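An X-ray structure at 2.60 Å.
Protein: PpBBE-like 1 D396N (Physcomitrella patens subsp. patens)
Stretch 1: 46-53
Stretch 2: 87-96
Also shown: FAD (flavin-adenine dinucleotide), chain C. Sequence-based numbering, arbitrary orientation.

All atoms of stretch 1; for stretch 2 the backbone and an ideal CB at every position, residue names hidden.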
# COMPACT_ATOMS: atom_id res chain seq x y z
N TYR A 46 5.39 11.08 -16.36
CA TYR A 46 4.63 12.32 -16.44
C TYR A 46 5.52 13.50 -16.07
O TYR A 46 6.33 13.42 -15.15
CB TYR A 46 3.42 12.26 -15.52
CG TYR A 46 2.40 11.20 -15.88
CD1 TYR A 46 1.67 11.29 -17.06
CD2 TYR A 46 2.14 10.14 -15.02
CE1 TYR A 46 0.73 10.32 -17.37
CE2 TYR A 46 1.20 9.18 -15.32
CZ TYR A 46 0.51 9.27 -16.51
OH TYR A 46 -0.43 8.31 -16.81
N ALA A 47 5.34 14.61 -16.79
CA ALA A 47 6.13 15.82 -16.60
C ALA A 47 5.28 16.89 -15.93
O ALA A 47 4.43 17.50 -16.60
CB ALA A 47 6.65 16.33 -17.94
N PRO A 48 5.46 17.16 -14.64
CA PRO A 48 4.60 18.13 -13.95
C PRO A 48 4.90 19.56 -14.39
O PRO A 48 5.91 19.83 -15.04
CB PRO A 48 4.94 17.93 -12.46
CG PRO A 48 5.70 16.65 -12.37
CD PRO A 48 6.39 16.49 -13.70
N SER A 49 4.00 20.48 -14.02
CA SER A 49 4.30 21.90 -14.12
C SER A 49 5.44 22.27 -13.18
O SER A 49 6.38 22.98 -13.57
CB SER A 49 3.08 22.76 -13.77
OG SER A 49 1.90 22.32 -14.40
N ALA A 50 5.36 21.81 -11.94
CA ALA A 50 6.37 22.15 -10.95
C ALA A 50 6.27 21.20 -9.77
O ALA A 50 5.23 20.57 -9.54
CB ALA A 50 6.23 23.60 -10.48
N PHE A 51 7.37 21.12 -9.02
CA PHE A 51 7.41 20.49 -7.72
C PHE A 51 7.53 21.58 -6.66
O PHE A 51 8.37 22.47 -6.79
CB PHE A 51 8.59 19.53 -7.59
CG PHE A 51 8.54 18.36 -8.54
CD1 PHE A 51 7.93 17.17 -8.16
CD2 PHE A 51 9.12 18.44 -9.80
CE1 PHE A 51 7.89 16.10 -9.02
CE2 PHE A 51 9.09 17.37 -10.67
CZ PHE A 51 8.47 16.19 -10.28
N VAL A 52 6.68 21.52 -5.64
CA VAL A 52 6.82 22.36 -4.46
C VAL A 52 6.99 21.43 -3.26
O VAL A 52 6.36 20.37 -3.19
CB VAL A 52 5.63 23.32 -4.28
CG1 VAL A 52 4.31 22.57 -4.26
CG2 VAL A 52 5.80 24.17 -3.03
N PHE A 53 7.87 21.82 -2.34
CA PHE A 53 8.27 20.99 -1.20
C PHE A 53 7.89 21.71 0.08
O PHE A 53 8.75 22.32 0.73
CB PHE A 53 9.77 20.69 -1.24
CG PHE A 53 10.20 19.92 -2.46
CD1 PHE A 53 10.37 20.55 -3.68
CD2 PHE A 53 10.43 18.55 -2.38
CE1 PHE A 53 10.77 19.83 -4.80
CE2 PHE A 53 10.83 17.83 -3.50
CZ PHE A 53 11.00 18.47 -4.70
N UNK A 87 1.05 9.95 -8.27
CA UNK A 87 1.62 11.06 -7.51
C UNK A 87 2.54 11.92 -8.36
O UNK A 87 3.11 12.89 -7.85
CB UNK A 87 2.39 10.53 -6.30
N UNK A 88 2.71 11.59 -9.65
CA UNK A 88 3.15 12.56 -10.64
C UNK A 88 1.97 13.23 -11.31
O UNK A 88 2.18 14.11 -12.15
CB UNK A 88 4.04 11.89 -11.69
N UNK A 89 0.75 12.86 -10.96
CA UNK A 89 -0.46 13.45 -11.50
C UNK A 89 -1.34 12.50 -12.29
O UNK A 89 -2.55 12.75 -12.41
CB UNK A 89 -0.08 14.63 -12.39
N UNK A 90 -0.78 11.42 -12.84
CA UNK A 90 -1.54 10.59 -13.76
C UNK A 90 -1.87 11.29 -15.07
O UNK A 90 -2.73 10.81 -15.81
CB UNK A 90 -2.84 10.13 -13.09
N UNK A 91 -1.21 12.41 -15.35
CA UNK A 91 -1.32 13.22 -16.56
C UNK A 91 -0.19 14.24 -16.50
O UNK A 91 0.41 14.46 -15.44
CB UNK A 91 -2.69 13.90 -16.68
N UNK A 92 0.07 14.89 -17.63
CA UNK A 92 1.11 15.91 -17.68
C UNK A 92 0.61 17.24 -17.13
O UNK A 92 -0.58 17.56 -17.18
CB UNK A 92 1.61 16.09 -19.12
N UNK A 93 1.55 18.02 -16.59
CA UNK A 93 1.29 19.41 -16.25
C UNK A 93 0.73 19.68 -14.88
O UNK A 93 0.18 20.76 -14.66
CB UNK A 93 0.32 20.00 -17.28
N UNK A 94 0.85 18.76 -13.95
CA UNK A 94 0.28 18.94 -12.62
C UNK A 94 1.31 19.63 -11.73
O UNK A 94 2.51 19.62 -12.00
CB UNK A 94 -0.15 17.60 -12.02
N UNK A 95 0.83 20.27 -10.66
CA UNK A 95 1.71 20.71 -9.58
C UNK A 95 1.80 19.57 -8.57
O UNK A 95 0.80 19.19 -7.94
CB UNK A 95 1.20 22.00 -8.93
N UNK A 96 3.00 19.01 -8.43
CA UNK A 96 3.25 17.94 -7.47
C UNK A 96 3.65 18.56 -6.14
O UNK A 96 4.68 19.25 -6.06
CB UNK A 96 4.33 16.98 -7.97
PA FAD C . 2.46 7.89 -3.57
O1A FAD C . 2.68 7.58 -5.04
O2A FAD C . 3.26 9.09 -3.12
O5B FAD C . 0.90 8.06 -3.17
C5B FAD C . -0.10 7.23 -3.71
C4B FAD C . -1.43 7.97 -3.81
O4B FAD C . -1.74 8.58 -2.56
C3B FAD C . -1.39 9.09 -4.84
O3B FAD C . -2.68 9.23 -5.38
C2B FAD C . -1.07 10.30 -4.00
O2B FAD C . -1.52 11.49 -4.62
C1B FAD C . -1.81 9.99 -2.70
N9A FAD C . -1.16 10.72 -1.59
C8A FAD C . 0.17 10.69 -1.25
N7A FAD C . 0.37 11.50 -0.19
C5A FAD C . -0.81 12.05 0.15
C6A FAD C . -1.16 12.95 1.14
N6A FAD C . -0.23 13.42 1.97
N1A FAD C . -2.47 13.35 1.27
C2A FAD C . -3.42 12.87 0.40
N3A FAD C . -3.07 11.98 -0.59
C4A FAD C . -1.78 11.58 -0.72
N1 FAD C . 1.13 -2.20 -0.21
C2 FAD C . 0.76 -2.89 0.95
O2 FAD C . -0.39 -2.81 1.44
N3 FAD C . 1.70 -3.69 1.58
C4 FAD C . 2.97 -3.81 1.07
O4 FAD C . 3.79 -4.52 1.66
C4X FAD C . 3.34 -3.13 -0.08
N5 FAD C . 4.63 -3.22 -0.55
C5X FAD C . 5.09 -2.31 -1.49
C6 FAD C . 6.43 -2.32 -1.86
C7 FAD C . 6.98 -1.35 -2.71
C7M FAD C . 8.45 -1.39 -3.07
C8 FAD C . 6.10 -0.41 -3.29
C8M FAD C . 6.60 0.60 -4.31
C9 FAD C . 4.73 -0.47 -2.98
C9A FAD C . 4.20 -1.40 -2.06
N10 FAD C . 2.84 -1.51 -1.77
C10 FAD C . 2.42 -2.29 -0.70
C1' FAD C . 1.83 -0.60 -2.38
C2' FAD C . 1.71 0.66 -1.51
O2' FAD C . 0.93 0.45 -0.36
C3' FAD C . 1.08 1.75 -2.34
O3' FAD C . 1.93 1.94 -3.45
C4' FAD C . 0.93 3.02 -1.51
O4' FAD C . -0.20 3.73 -1.96
C5' FAD C . 2.20 3.87 -1.59
O5' FAD C . 2.07 5.12 -0.94
P FAD C . 3.16 6.27 -1.27
O1P FAD C . 2.93 7.46 -0.37
O2P FAD C . 4.59 5.78 -1.23
O3P FAD C . 2.91 6.53 -2.84

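Position 87 has nothing of stretch 1 within 5.5 Å of its CB, but the FAD diphosphate lies nearby. A small polar donor would suit it. It is Ser87, whose OG donates a hydrogen bond to FAD O1A at 2.6 Å.

Position 88 points toward stretch 1. Its CB lies 3.9 Å from Tyr46 CB and 5.1 Å from Pro48 CG, with the Phe51 ring further along. Any mid-sized apolar chain would fit. Leu88 is found; its CD2 reaches the edge of the Phe51 ring, 4.1 Å from Phe51 CE1.

Position 89 has phi 117°. A CB here would jam against the carbonyl O of the residue before, so the backbone alone calls for glycine. It is Gly89.

Position 90 also has positive phi, which favours glycine, and its CB would point away from stretch 1. Gly90 lies over the face of the Tyr46 ring, with its CA 3.9 Å from the ring centroid in a CH-pi contact.

Position 91 points away, so stretch 1 sets little limit and a long polar chain is possible. It is Arg91. Its backbone N lies over the same ring face, 3.5 Å from Tyr46 CE1, while NH1 makes a weak hydrogen bond to Gly89 O at 2.9 Å.

Position 92 points sideways, near the free backbone NH of Ala47. A side chain with an acceptor one atom beyond gamma, such as Asp or Asn, could turn toward it. Asp92 does so: Ala47 N donates to Asp92 OD1 at 2.8 Å.

Position 93 has phi 88°, favouring glycine, and its CB would point away. Gly93 N donates to Ala47 O at 2.9 Å, a backbone bond ahead of the paired strands.

Position 94 points away, and its ideal CB comes no closer than 5.1 Å to Pro48 CB. Many residues would do. In Val94 the backbone does the work: its O accepts from Ser49 N at 2.7 Å.

Position 95 pairs with Ala50 in parallel register, and their CB atoms share a sheet face. The small alanine leaves room for a branched apolar chain. Leu95 brings CD1 to 3.9 Å from Ala50 CB and 3.8 Å from Val52 CG1.

Position 96 pairs with Phe51, on the face carrying that ring. Its CB lies 3.6 Å from Phe51 CD1 and 4.6 Å from Pro48 CG, so a compact apolar residue such as Val or Ile suits. Val96 packs CG2 at 3.6 Å from Pro48 CG. Its N donates to Ala50 O at 2.9 Å and its O accepts from Val52 N at 3.1 Å.

Stretch 2 (87-96) SLGGRDGVLV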
# COMPACT_ATOMS: atom_id res chain seq x y z
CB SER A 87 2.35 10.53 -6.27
OG SER A 87 3.34 9.58 -6.62
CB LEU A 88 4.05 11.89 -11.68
CG LEU A 88 5.40 11.47 -11.11
CD1 LEU A 88 6.23 10.71 -12.12
CD2 LEU A 88 6.19 12.64 -10.54
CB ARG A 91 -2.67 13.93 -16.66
CG ARG A 91 -2.85 15.01 -15.60
CD ARG A 91 -4.25 15.02 -15.05
NE ARG A 91 -4.50 16.15 -14.16
CZ ARG A 91 -4.62 16.06 -12.84
NH1 ARG A 91 -4.50 14.89 -12.23
NH2 ARG A 91 -4.87 17.14 -12.11
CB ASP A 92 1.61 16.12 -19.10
CG ASP A 92 2.64 15.12 -19.49
OD1 ASP A 92 3.16 14.45 -18.57
OD2 ASP A 92 2.95 15.02 -20.70
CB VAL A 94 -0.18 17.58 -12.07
CG1 VAL A 94 -0.55 17.64 -10.60
CG2 VAL A 94 -1.37 17.09 -12.88
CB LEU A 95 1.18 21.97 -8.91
CG LEU A 95 1.92 22.42 -7.64
CD1 LEU A 95 3.36 22.82 -7.96
CD2 LEU A 95 1.18 23.55 -6.92
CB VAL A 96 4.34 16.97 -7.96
CG1 VAL A 96 4.67 15.96 -6.85
CG2 VAL A 96 3.92 16.27 -9.25
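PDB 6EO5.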